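Local coordinates for protein SAM dependent methyltransferase (PDB 3DH0) that binds S-adenosylmethionine and probably acts as a methyltransferase, at residues L23-F33 with R177-V188. Residues are numbered along the deposited sequence; the frame is centred on the assembly and turned at random.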
ATOM      1  N   LEU A  23     -13.451   4.970   6.024  1.00 33.18           N
ATOM      2  CA  LEU A  23     -13.198   4.972   4.588  1.00 31.99           C
ATOM      3  C   LEU A  23     -13.562   3.632   3.995  1.00 31.04           C
ATOM      4  O   LEU A  23     -14.199   3.556   2.941  1.00 30.23           O
ATOM      5  CB  LEU A  23     -11.727   5.283   4.301  1.00 32.34           C
ATOM      6  CG  LEU A  23     -11.278   6.739   4.439  1.00 32.11           C
ATOM      7  CD1 LEU A  23     -11.573   7.244   5.836  1.00 32.54           C
ATOM      8  CD2 LEU A  23      -9.798   6.836   4.140  1.00 31.50           C
ATOM      9  N   PHE A  24     -13.140   2.577   4.685  1.00 30.91           N
ATOM     10  CA  PHE A  24     -13.405   1.201   4.273  1.00 30.50           C
ATOM     11  C   PHE A  24     -12.900   0.251   5.340  1.00 30.52           C
ATOM     12  O   PHE A  24     -11.996   0.588   6.100  1.00 29.64           O
ATOM     13  CB  PHE A  24     -12.723   0.892   2.936  1.00 29.60           C
ATOM     14  CG  PHE A  24     -11.230   0.930   2.988  1.00 29.41           C
ATOM     15  CD1 PHE A  24     -10.504  -0.193   3.387  1.00 30.20           C
ATOM     16  CD2 PHE A  24     -10.546   2.084   2.621  1.00 29.44           C
ATOM     17  CE1 PHE A  24      -9.117  -0.171   3.417  1.00 29.49           C
ATOM     18  CE2 PHE A  24      -9.150   2.126   2.645  1.00 30.16           C
ATOM     19  CZ  PHE A  24      -8.428   0.993   3.044  1.00 28.80           C
ATOM     20  N   ASP A  25     -13.500  -0.931   5.408  1.00 31.79           N
ATOM     21  CA  ASP A  25     -13.096  -1.940   6.385  1.00 32.82           C
ATOM     22  C   ASP A  25     -11.767  -2.545   5.926  1.00 33.05           C
ATOM     23  O   ASP A  25     -11.685  -3.145   4.855  1.00 32.29           O
ATOM     24  CB  ASP A  25     -14.154  -3.038   6.478  1.00 34.30           C
ATOM     25  CG  ASP A  25     -13.908  -3.969   7.623  1.00 35.67           C
ATOM     26  OD1 ASP A  25     -14.708  -3.945   8.582  1.00 37.82           O
ATOM     27  OD2 ASP A  25     -12.910  -4.713   7.580  1.00 38.50           O
ATOM     28  N   PRO A  26     -10.707  -2.384   6.729  1.00 33.01           N
ATOM     29  CA  PRO A  26      -9.392  -2.915   6.384  1.00 32.99           C
ATOM     30  C   PRO A  26      -9.322  -4.398   6.030  1.00 33.43           C
ATOM     31  O   PRO A  26      -8.879  -4.735   4.931  1.00 32.09           O
ATOM     32  CB  PRO A  26      -8.554  -2.565   7.603  1.00 33.50           C
ATOM     33  CG  PRO A  26      -9.146  -1.277   8.017  1.00 34.11           C
ATOM     34  CD  PRO A  26     -10.621  -1.567   7.949  1.00 33.43           C
ATOM     35  N   GLU A  27      -9.747  -5.292   6.926  1.00 33.95           N
ATOM     36  CA  GLU A  27      -9.644  -6.701   6.567  1.00 35.27           C
ATOM     37  C   GLU A  27     -10.684  -7.214   5.601  1.00 35.27           C
ATOM     38  O   GLU A  27     -10.473  -8.240   4.942  1.00 35.02           O
ATOM     39  CB  GLU A  27      -9.569  -7.621   7.788  1.00 36.09           C
ATOM     40  CG  GLU A  27     -10.413  -7.301   8.984  1.00 38.89           C
ATOM     41  CD  GLU A  27     -10.084  -8.260  10.141  1.00 40.16           C
ATOM     42  OE1 GLU A  27     -10.191  -9.489   9.931  1.00 40.49           O
ATOM     43  OE2 GLU A  27      -9.707  -7.794  11.243  1.00 38.85           O
ATOM     44  N   LYS A  28     -11.796  -6.501   5.491  1.00 34.71           N
ATOM     45  CA  LYS A  28     -12.815  -6.921   4.552  1.00 34.19           C
ATOM     46  C   LYS A  28     -12.211  -6.752   3.172  1.00 33.57           C
ATOM     47  O   LYS A  28     -12.198  -7.675   2.361  1.00 34.18           O
ATOM     48  CB  LYS A  28     -14.077  -6.062   4.692  1.00 35.78           C
ATOM     49  CG  LYS A  28     -15.167  -6.446   3.700  1.00 37.40           C
ATOM     50  CD  LYS A  28     -16.542  -5.945   4.097  1.00 38.65           C
ATOM     51  CE  LYS A  28     -17.599  -6.502   3.141  1.00 39.14           C
ATOM     52  NZ  LYS A  28     -18.948  -5.900   3.338  1.00 39.40           N
ATOM     53  N   VAL A  29     -11.685  -5.562   2.921  1.00 33.78           N
ATOM     54  CA  VAL A  29     -11.071  -5.254   1.638  1.00 33.34           C
ATOM     55  C   VAL A  29      -9.890  -6.161   1.296  1.00 33.17           C
ATOM     56  O   VAL A  29      -9.806  -6.667   0.179  1.00 32.45           O
ATOM     57  CB  VAL A  29     -10.620  -3.782   1.596  1.00 32.81           C
ATOM     58  CG1 VAL A  29      -9.877  -3.488   0.296  1.00 32.99           C
ATOM     59  CG2 VAL A  29     -11.830  -2.882   1.711  1.00 31.70           C
ATOM     60  N   LEU A  30      -8.989  -6.373   2.250  1.00 33.31           N
ATOM     61  CA  LEU A  30      -7.814  -7.216   2.017  1.00 35.43           C
ATOM     62  C   LEU A  30      -8.182  -8.650   1.666  1.00 36.68           C
ATOM     63  O   LEU A  30      -7.675  -9.216   0.693  1.00 35.80           O
ATOM     64  CB  LEU A  30      -6.911  -7.245   3.253  1.00 35.38           C
ATOM     65  CG  LEU A  30      -6.156  -5.994   3.688  1.00 34.86           C
ATOM     66  CD1 LEU A  30      -5.703  -6.162   5.131  1.00 35.26           C
ATOM     67  CD2 LEU A  30      -4.982  -5.754   2.767  1.00 34.99           C
ATOM     68  N   LYS A  31      -9.052  -9.230   2.489  1.00 38.26           N
ATOM     69  CA  LYS A  31      -9.503 -10.605   2.314  1.00 39.53           C
ATOM     70  C   LYS A  31     -10.124 -10.767   0.946  1.00 39.41           C
ATOM     71  O   LYS A  31      -9.968 -11.794   0.292  1.00 40.45           O
ATOM     72  CB  LYS A  31     -10.533 -10.962   3.388  1.00 40.58           C
ATOM     73  CG  LYS A  31     -10.942 -12.424   3.405  1.00 41.22           C
ATOM     74  CD  LYS A  31     -12.123 -12.715   2.502  1.00 43.02           C
ATOM     75  CE  LYS A  31     -12.529 -14.197   2.613  1.00 45.44           C
ATOM     76  NZ  LYS A  31     -12.755 -14.622   4.048  1.00 43.86           N
ATOM     77  N   GLU A  32     -10.818  -9.734   0.510  1.00 38.86           N
ATOM     78  CA  GLU A  32     -11.466  -9.777  -0.772  1.00 40.12           C
ATOM     79  C   GLU A  32     -10.451  -9.664  -1.912  1.00 38.95           C
ATOM     80  O   GLU A  32     -10.629 -10.261  -2.972  1.00 38.43           O
ATOM     81  CB  GLU A  32     -12.489  -8.652  -0.836  1.00 44.34           C
ATOM     82  CG  GLU A  32     -13.363  -8.660  -2.068  1.00 48.77           C
ATOM     83  CD  GLU A  32     -14.089  -7.347  -2.228  1.00 51.77           C
ATOM     84  OE1 GLU A  32     -14.873  -6.984  -1.308  1.00 52.58           O
ATOM     85  OE2 GLU A  32     -13.858  -6.675  -3.264  1.00 53.27           O
ATOM     86  N   PHE A  33      -9.385  -8.899  -1.692  1.00 38.53           N
ATOM     87  CA  PHE A  33      -8.350  -8.728  -2.717  1.00 37.40           C
ATOM     88  C   PHE A  33      -7.359  -9.889  -2.803  1.00 36.52           C
ATOM     89  O   PHE A  33      -6.457  -9.871  -3.642  1.00 35.29           O
ATOM     90  CB  PHE A  33      -7.579  -7.427  -2.504  1.00 38.28           C
ATOM     91  CG  PHE A  33      -8.195  -6.238  -3.177  1.00 39.71           C
ATOM     92  CD1 PHE A  33      -9.266  -5.565  -2.600  1.00 41.31           C
ATOM     93  CD2 PHE A  33      -7.706  -5.800  -4.400  1.00 40.23           C
ATOM     94  CE1 PHE A  33      -9.849  -4.455  -3.237  1.00 41.72           C
ATOM     95  CE2 PHE A  33      -8.271  -4.698  -5.052  1.00 41.70           C
ATOM     96  CZ  PHE A  33      -9.345  -4.025  -4.472  1.00 41.46           C
ATOM     97  N   ARG A 177      -9.645  -6.136 -11.962  1.00 34.66           N
ATOM     98  CA  ARG A 177     -10.800  -5.521 -11.337  1.00 35.27           C
ATOM     99  C   ARG A 177     -10.548  -4.074 -10.952  1.00 35.35           C
ATOM    100  O   ARG A 177      -9.422  -3.674 -10.684  1.00 34.63           O
ATOM    101  CB  ARG A 177     -11.178  -6.291 -10.072  1.00 37.13           C
ATOM    102  CG  ARG A 177     -12.237  -7.350 -10.247  1.00 40.83           C
ATOM    103  CD  ARG A 177     -12.172  -8.375  -9.117  1.00 43.65           C
ATOM    104  NE  ARG A 177     -11.991  -7.740  -7.813  1.00 46.98           N
ATOM    105  CZ  ARG A 177     -11.681  -8.386  -6.688  1.00 48.50           C
ATOM    106  NH1 ARG A 177     -11.514  -9.705  -6.691  1.00 48.19           N
ATOM    107  NH2 ARG A 177     -11.528  -7.705  -5.553  1.00 49.05           N
ATOM    108  N   VAL A 178     -11.617  -3.296 -10.925  1.00 35.78           N
ATOM    109  CA  VAL A 178     -11.560  -1.902 -10.513  1.00 36.20           C
ATOM    110  C   VAL A 178     -12.903  -1.666  -9.858  1.00 35.97           C
ATOM    111  O   VAL A 178     -13.905  -1.552 -10.544  1.00 37.23           O
ATOM    112  CB  VAL A 178     -11.378  -0.945 -11.706  1.00 35.44           C
ATOM    113  CG1 VAL A 178     -11.582   0.483 -11.254  1.00 34.87           C
ATOM    114  CG2 VAL A 178      -9.980  -1.090 -12.272  1.00 34.97           C
ATOM    115  N   VAL A 179     -12.916  -1.616  -8.530  1.00 36.30           N
ATOM    116  CA  VAL A 179     -14.146  -1.437  -7.773  1.00 37.10           C
ATOM    117  C   VAL A 179     -14.115  -0.233  -6.836  1.00 38.21           C
ATOM    118  O   VAL A 179     -13.062   0.127  -6.315  1.00 37.35           O
ATOM    119  CB  VAL A 179     -14.438  -2.688  -6.910  1.00 37.71           C
ATOM    120  CG1 VAL A 179     -15.806  -2.555  -6.217  1.00 39.16           C
ATOM    121  CG2 VAL A 179     -14.390  -3.940  -7.775  1.00 37.67           C
ATOM    122  N   GLU A 180     -15.279   0.380  -6.615  1.00 39.21           N
ATOM    123  CA  GLU A 180     -15.375   1.517  -5.714  1.00 39.56           C
ATOM    124  C   GLU A 180     -15.103   1.000  -4.302  1.00 39.69           C
ATOM    125  O   GLU A 180     -15.449  -0.129  -3.975  1.00 39.43           O
ATOM    126  CB  GLU A 180     -16.773   2.135  -5.780  1.00 39.80           C
ATOM    127  CG  GLU A 180     -17.150   2.670  -7.154  1.00 42.58           C
ATOM    128  CD  GLU A 180     -18.417   3.522  -7.119  1.00 44.08           C
ATOM    129  OE1 GLU A 180     -19.250   3.304  -6.204  1.00 43.11           O
ATOM    130  OE2 GLU A 180     -18.573   4.400  -8.008  1.00 43.47           O
ATOM    131  N   VAL A 181     -14.475   1.823  -3.473  1.00 39.93           N
ATOM    132  CA  VAL A 181     -14.160   1.430  -2.112  1.00 39.96           C
ATOM    133  C   VAL A 181     -14.701   2.465  -1.136  1.00 41.11           C
ATOM    134  O   VAL A 181     -14.076   3.505  -0.888  1.00 41.27           O
ATOM    135  CB  VAL A 181     -12.624   1.274  -1.927  1.00 39.53           C
ATOM    136  CG1 VAL A 181     -12.277   1.013  -0.471  1.00 37.26           C
ATOM    137  CG2 VAL A 181     -12.122   0.129  -2.788  1.00 37.94           C
ATOM    138  N   GLY A 182     -15.888   2.182  -0.609  1.00 42.00           N
ATOM    139  CA  GLY A 182     -16.520   3.065   0.350  1.00 42.12           C
ATOM    140  C   GLY A 182     -16.684   4.555   0.073  1.00 42.83           C
ATOM    141  O   GLY A 182     -16.060   5.377   0.742  1.00 45.08           O
ATOM    142  N   LYS A 183     -17.489   4.924  -0.911  1.00 41.53           N
ATOM    143  CA  LYS A 183     -17.760   6.337  -1.175  1.00 41.49           C
ATOM    144  C   LYS A 183     -16.648   7.347  -1.444  1.00 40.91           C
ATOM    145  O   LYS A 183     -16.886   8.348  -2.112  1.00 41.04           O
ATOM    146  CB  LYS A 183     -18.618   6.895  -0.032  1.00 42.51           C
ATOM    147  CG  LYS A 183     -20.089   6.540  -0.132  1.00 45.13           C
ATOM    148  CD  LYS A 183     -20.618   5.843   1.122  1.00 47.08           C
ATOM    149  CE  LYS A 183     -22.085   5.396   0.934  1.00 47.20           C
ATOM    150  NZ  LYS A 183     -22.628   4.613   2.096  1.00 47.43           N
ATOM    151  N   TYR A 184     -15.450   7.139  -0.918  1.00 40.54           N
ATOM    152  CA  TYR A 184     -14.401   8.126  -1.153  1.00 39.28           C
ATOM    153  C   TYR A 184     -13.243   7.602  -1.971  1.00 38.00           C
ATOM    154  O   TYR A 184     -12.514   8.373  -2.584  1.00 38.03           O
ATOM    155  CB  TYR A 184     -13.841   8.655   0.172  1.00 41.23           C
ATOM    156  CG  TYR A 184     -14.824   9.391   1.058  1.00 43.10           C
ATOM    157  CD1 TYR A 184     -15.437   8.749   2.146  1.00 42.96           C
ATOM    158  CD2 TYR A 184     -15.097  10.747   0.846  1.00 43.17           C
ATOM    159  CE1 TYR A 184     -16.291   9.447   3.011  1.00 44.01           C
ATOM    160  CE2 TYR A 184     -15.947  11.451   1.693  1.00 44.96           C
ATOM    161  CZ  TYR A 184     -16.540  10.802   2.780  1.00 45.32           C
ATOM    162  OH  TYR A 184     -17.345  11.521   3.642  1.00 44.04           O
ATOM    163  N   CYS A 185     -13.064   6.289  -1.973  1.00 36.61           N
ATOM    164  CA  CYS A 185     -11.955   5.704  -2.701  1.00 34.27           C
ATOM    165  C   CYS A 185     -12.381   4.636  -3.680  1.00 33.78           C
ATOM    166  O   CYS A 185     -13.555   4.274  -3.773  1.00 33.49           O
ATOM    167  CB  CYS A 185     -10.972   5.077  -1.721  1.00 33.18           C
ATOM    168  SG  CYS A 185     -10.899   5.904  -0.151  1.00 32.26           S
ATOM    169  N   PHE A 186     -11.390   4.151  -4.416  1.00 33.50           N
ATOM    170  CA  PHE A 186     -11.567   3.078  -5.371  1.00 33.27           C
ATOM    171  C   PHE A 186     -10.439   2.085  -5.104  1.00 32.99           C
ATOM    172  O   PHE A 186      -9.561   2.334  -4.286  1.00 32.85           O
ATOM    173  CB  PHE A 186     -11.514   3.606  -6.803  1.00 31.51           C
ATOM    174  CG  PHE A 186     -10.230   4.280  -7.161  1.00 33.00           C
ATOM    175  CD1 PHE A 186      -9.081   3.537  -7.392  1.00 33.29           C
ATOM    176  CD2 PHE A 186     -10.176   5.664  -7.288  1.00 33.53           C
ATOM    177  CE1 PHE A 186      -7.893   4.164  -7.747  1.00 33.66           C
ATOM    178  CE2 PHE A 186      -8.996   6.305  -7.641  1.00 33.54           C
ATOM    179  CZ  PHE A 186      -7.852   5.557  -7.871  1.00 33.78           C
ATOM    180  N   GLY A 187     -10.477   0.948  -5.772  1.00 33.36           N
ATOM    181  CA  GLY A 187      -9.440  -0.038  -5.577  1.00 32.27           C
ATOM    182  C   GLY A 187      -9.192  -0.707  -6.902  1.00 32.62           C
ATOM    183  O   GLY A 187     -10.058  -0.729  -7.765  1.00 31.42           O
ATOM    184  N   VAL A 188      -7.990  -1.227  -7.080  1.00 34.07           N
ATOM    185  CA  VAL A 188      -7.657  -1.913  -8.312  1.00 34.69           C
ATOM    186  C   VAL A 188      -6.959  -3.226  -7.999  1.00 34.73           C
ATOM    187  O   VAL A 188      -6.088  -3.300  -7.144  1.00 35.04           O
ATOM    188  CB  VAL A 188      -6.796  -1.025  -9.245  1.00 33.24           C
ATOM    189  CG1 VAL A 188      -5.950  -0.089  -8.433  1.00 33.30           C
ATOM    190  CG2 VAL A 188      -5.938  -1.891 -10.145  1.00 31.77           C
TER
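Phe33 turns one face of its ring to Arg177 NH2 and its edge to the backbone of Gly187 and Val188. Its CB bond runs across the contact, but the end of the ring comes nearer the hairpin: Phe33 CE2 lies 3.3 Å from Val188 O, near the ring plane, and Phe33 CZ sits 4.1 Å from Gly187 C. Arg177 reaches over one face, its NH2 4.1 Å above the Phe33 ring plane and over the ring centre. CZ of Arg177 is 5.2 Å from the Phe33 centroid, so this cation-pi contact is long and at most weakly attractive. The same NH2 of Arg177 makes a salt bridge of 3.4 Å to Glu32 OE2, the carboxylate and guanidinium planes turned 46° apart. Glu32 gets there on an extended chain with CG anti to its N (chi1 -174°), while the bend at chi3 of Arg177 brings the guanidinium over the Phe33 ring. Replacing Phe33 with an alanine would probably open a gap between helix and hairpin and leave the Arg177 guanidinium without the surface beneath it.

At the other end, Val181 takes over. Its CG1 meets Phe24 CB at 3.4 Å and comes to the ring obliquely, with Val29 CG2 more loosely placed on the same methyl. Next to it, Gly182 CA makes a C-H...O contact of 3.5 Å with Leu23 O, while the Leu23 side chain rests on Trp144 and Lys151.

In the fold, helix 26-33 lies against the mixed sheet near the hairpin of 174-181 and 185-191, the latter running antiparallel to both its neighbours, 137-144 and the outermost 174-181. That 3-2-1-4-5-7-6 strand order, with its closing beta hairpin, is the hallmark of the Rossmann-like class I methyltransferases.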